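Probable acetyltransferase (Agrobacterium tumefaciens, PDB 2GE3) probably transfers the acetyl group of acetyl coenzyme A, which it binds, to an acceptor substrate, as a member of the GNAT acetyltransferase family. Local coordinates at residues Leu102-Met107 with Glu138-Ala143. Sequence-based numbering, arbitrary orientation.
Sequences LGARLM and EKIGFA. With ACO (acetyl coenzyme *a), chain E.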
loop_
_atom_site.group_PDB
_atom_site.type_symbol
_atom_site.label_atom_id
_atom_site.label_comp_id
_atom_site.label_asym_id
_atom_site.label_seq_id
_atom_site.Cartn_x
_atom_site.Cartn_y
_atom_site.Cartn_z
ATOM N N LEU A 102 15.318 22.071 5.856
ATOM C CA LEU A 102 13.896 22.313 5.650
ATOM C C LEU A 102 12.982 21.025 5.673
ATOM O O LEU A 102 11.851 21.023 6.238
ATOM C CB LEU A 102 13.699 23.084 4.341
ATOM C CG LEU A 102 12.245 23.386 3.982
ATOM C CD1 LEU A 102 11.637 24.412 5.094
ATOM C CD2 LEU A 102 12.234 23.990 2.590
ATOM N N GLY A 103 13.483 19.933 5.128
ATOM C CA GLY A 103 12.759 18.675 5.215
ATOM C C GLY A 103 12.613 18.231 6.645
ATOM O O GLY A 103 11.577 17.725 7.031
ATOM N N ALA A 104 13.681 18.388 7.425
ATOM C CA ALA A 104 13.652 18.045 8.853
ATOM C C ALA A 104 12.608 18.834 9.565
ATOM O O ALA A 104 11.828 18.254 10.299
ATOM C CB ALA A 104 15.024 18.209 9.464
ATOM N N ARG A 105 12.482 20.140 9.242
ATOM C CA ARG A 105 11.465 20.975 9.878
ATOM C C ARG A 105 10.062 20.631 9.472
ATOM O O ARG A 105 9.173 20.580 10.284
ATOM C CB ARG A 105 11.674 22.497 9.564
ATOM C CG ARG A 105 12.974 23.172 10.042
ATOM C CD ARG A 105 12.648 24.645 10.061
ATOM N NE ARG A 105 13.162 25.366 8.992
ATOM C CZ ARG A 105 12.613 26.454 8.452
ATOM N NH1 ARG A 105 11.424 26.932 8.806
ATOM N NH2 ARG A 105 13.292 27.033 7.483
ATOM N N LEU A 106 9.839 20.470 8.184
ATOM C CA LEU A 106 8.519 20.018 7.685
ATOM C C LEU A 106 8.098 18.666 8.280
ATOM O O LEU A 106 6.930 18.512 8.677
ATOM C CB LEU A 106 8.605 19.864 6.178
ATOM C CG LEU A 106 7.737 20.427 5.046
ATOM C CD1 LEU A 106 6.920 21.675 5.296
ATOM C CD2 LEU A 106 8.714 20.571 3.776
HETATM N N MSE A 107 9.020 17.690 8.334
HETATM C CA MSE A 107 8.737 16.407 8.964
HETATM C C MSE A 107 8.362 16.508 10.429
HETATM O O MSE A 107 7.392 15.937 10.817
HETATM C CB MSE A 107 9.929 15.466 8.882
HETATM C CG MSE A 107 9.530 13.972 8.670
HETATM SE SE MSE A 107 11.073 13.141 7.611
HETATM C CE MSE A 107 11.311 14.791 6.763
ATOM N N GLU A 138 16.386 8.537 8.624
ATOM C CA GLU A 138 17.152 8.028 9.792
ATOM C C GLU A 138 17.310 9.080 10.915
ATOM O O GLU A 138 17.057 8.788 12.051
ATOM C CB GLU A 138 18.540 7.485 9.364
ATOM C CG GLU A 138 18.301 6.209 8.494
ATOM C CD GLU A 138 19.572 5.656 7.851
ATOM O OE1 GLU A 138 20.584 6.380 7.817
ATOM O OE2 GLU A 138 19.557 4.521 7.326
ATOM N N LYS A 139 17.693 10.311 10.549
ATOM C CA LYS A 139 17.937 11.366 11.482
ATOM C C LYS A 139 16.658 11.631 12.252
ATOM O O LYS A 139 16.692 11.784 13.439
ATOM C CB LYS A 139 18.350 12.622 10.722
ATOM C CG LYS A 139 18.612 13.763 11.575
ATOM C CD LYS A 139 18.300 15.072 10.920
ATOM C CE LYS A 139 18.960 15.227 9.534
ATOM N NZ LYS A 139 18.764 16.689 9.091
ATOM N N ILE A 140 15.518 11.722 11.561
ATOM C CA ILE A 140 14.255 12.016 12.243
ATOM C C ILE A 140 13.850 10.875 13.204
ATOM O O ILE A 140 13.120 11.133 14.103
ATOM C CB ILE A 140 13.126 12.231 11.208
ATOM C CG1 ILE A 140 13.407 13.486 10.349
ATOM C CG2 ILE A 140 11.755 12.338 11.888
ATOM C CD1 ILE A 140 13.614 14.789 11.056
ATOM N N GLY A 141 14.307 9.623 12.979
ATOM C CA GLY A 141 14.033 8.515 13.872
ATOM C C GLY A 141 13.155 7.406 13.218
ATOM O O GLY A 141 12.681 6.523 13.914
ATOM N N PHE A 142 13.010 7.375 11.877
ATOM C CA PHE A 142 12.378 6.222 11.209
ATOM C C PHE A 142 13.302 5.000 11.331
ATOM O O PHE A 142 14.477 5.150 11.301
ATOM C CB PHE A 142 12.056 6.486 9.754
ATOM C CG PHE A 142 10.836 7.317 9.583
ATOM C CD1 PHE A 142 10.881 8.707 9.794
ATOM C CD2 PHE A 142 9.633 6.730 9.179
ATOM C CE1 PHE A 142 9.745 9.490 9.605
ATOM C CE2 PHE A 142 8.470 7.514 9.009
ATOM C CZ PHE A 142 8.519 8.896 9.187
ATOM N N ALA A 143 12.731 3.830 11.570
ATOM C CA ALA A 143 13.400 2.568 11.577
ATOM C C ALA A 143 13.241 1.895 10.200
ATOM O O ALA A 143 12.133 1.912 9.568
ATOM C CB ALA A 143 12.787 1.663 12.709
HETATM N N1A ACO E . 23.912 11.208 1.046
HETATM C C2A ACO E . 23.857 11.043 2.368
HETATM N N3A ACO E . 23.337 11.998 3.160
HETATM C C4A ACO E . 22.886 13.166 2.637
HETATM C C5A ACO E . 22.898 13.397 1.222
HETATM C C6A ACO E . 23.462 12.329 0.405
HETATM N N6A ACO E . 23.457 12.541 -0.976
HETATM N N7A ACO E . 22.429 14.686 0.980
HETATM C C8A ACO E . 22.072 15.230 2.145
HETATM N N9A ACO E . 22.382 14.334 3.120
HETATM C C1B ACO E . 22.108 14.544 4.518
HETATM C C2B ACO E . 22.378 15.939 5.056
HETATM O O2B ACO E . 23.731 15.906 5.558
HETATM C C3B ACO E . 21.277 15.930 6.127
HETATM O O3B ACO E . 21.679 15.049 7.187
HETATM P P3B ACO E . 22.549 15.461 8.516
HETATM O O7A ACO E . 23.982 15.849 8.171
HETATM O O8A ACO E . 22.490 14.081 9.175
HETATM O O9A ACO E . 21.887 16.697 9.031
HETATM C C4B ACO E . 20.080 15.206 5.509
HETATM O O4B ACO E . 20.675 14.293 4.595
HETATM C C5B ACO E . 19.173 16.179 4.704
HETATM O O5B ACO E . 18.404 16.930 5.631
HETATM P P1A ACO E . 17.502 18.132 5.265
HETATM O O1A ACO E . 16.590 18.224 6.429
HETATM O O2A ACO E . 18.575 19.133 4.894
HETATM O O3A ACO E . 16.736 17.534 3.965
HETATM P P2A ACO E . 15.982 18.258 2.802
HETATM O O4A ACO E . 15.496 19.653 3.044
HETATM O O5A ACO E . 16.893 18.058 1.621
HETATM O O6A ACO E . 14.649 17.301 2.666
HETATM C CBP ACO E . 14.059 15.554 1.059
HETATM C CCP ACO E . 14.842 15.909 2.335
HETATM C CDP ACO E . 14.458 14.090 0.674
HETATM C CEP ACO E . 12.551 15.678 1.276
HETATM C CAP ACO E . 14.330 16.558 -0.133
HETATM O OAP ACO E . 15.716 16.503 -0.363
HETATM C C9P ACO E . 13.665 16.328 -1.461
HETATM O O9P ACO E . 12.567 16.835 -1.689
HETATM N N8P ACO E . 14.299 15.588 -2.392
HETATM C C7P ACO E . 13.586 15.271 -3.652
HETATM C C6P ACO E . 12.280 14.529 -3.457
HETATM C C5P ACO E . 12.266 13.349 -2.515
HETATM O O5P ACO E . 13.203 12.564 -2.413
HETATM N N4P ACO E . 11.126 13.165 -1.835
HETATM C C3P ACO E . 11.085 12.293 -0.678
HETATM C C2P ACO E . 11.267 10.864 -1.128
HETATM S S1P ACO E . 9.847 10.333 -2.054
HETATM C C ACO E . 10.274 8.902 -1.303
HETATM O O ACO E . 10.901 8.974 -0.282
HETATM C CH3 ACO E . 9.730 7.647 -1.939
#
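I140, in the last turn of helix 131-140, reaches across to A104 and M107, which lie about one turn apart on helix 102-117. Its CG1 stands anti to the carbonyl carbon (chi1 -65°), and with a chi2 turn of -56° its CD1 comes 3.9 Å from CA of A104 and 4.0 Å from CB of A104. A small alanine suits this position, because the isoleucine tip can settle almost on the helix backbone. M107 is a selenomethionine whose long, unbranched, flexible chain spans the gap between the helices, setting SE 3.6 Å from CG1 of I140 and, more loosely, 4.4 Å from CE1 of F142, obliquely to that ring. No hydrogen bond joins the two segments, so apolar packing carries the contact. Directly after I140, G141 ends the helix in a Schellman motif with positive phi (115°), a conformation that glycine adopts easily, and the chain runs on through F142, which packs on M164 and I166, into strand 143-153. On the cofactor side, N of G103 donates to O4A of acetyl coenzyme A (2.9 Å). N of A104 donates to O1A of the cofactor (3.1 Å). G103, lacking a side chain, lets the pyrophosphate lie close against the helix. K139 extends its NZ to O9A of the 3'-phosphate (3.1 Å), where a positive charge is well suited. Pyrophosphate binding by backbone amides at a helix N-terminus is a hallmark of the GNAT acetyl-CoA site.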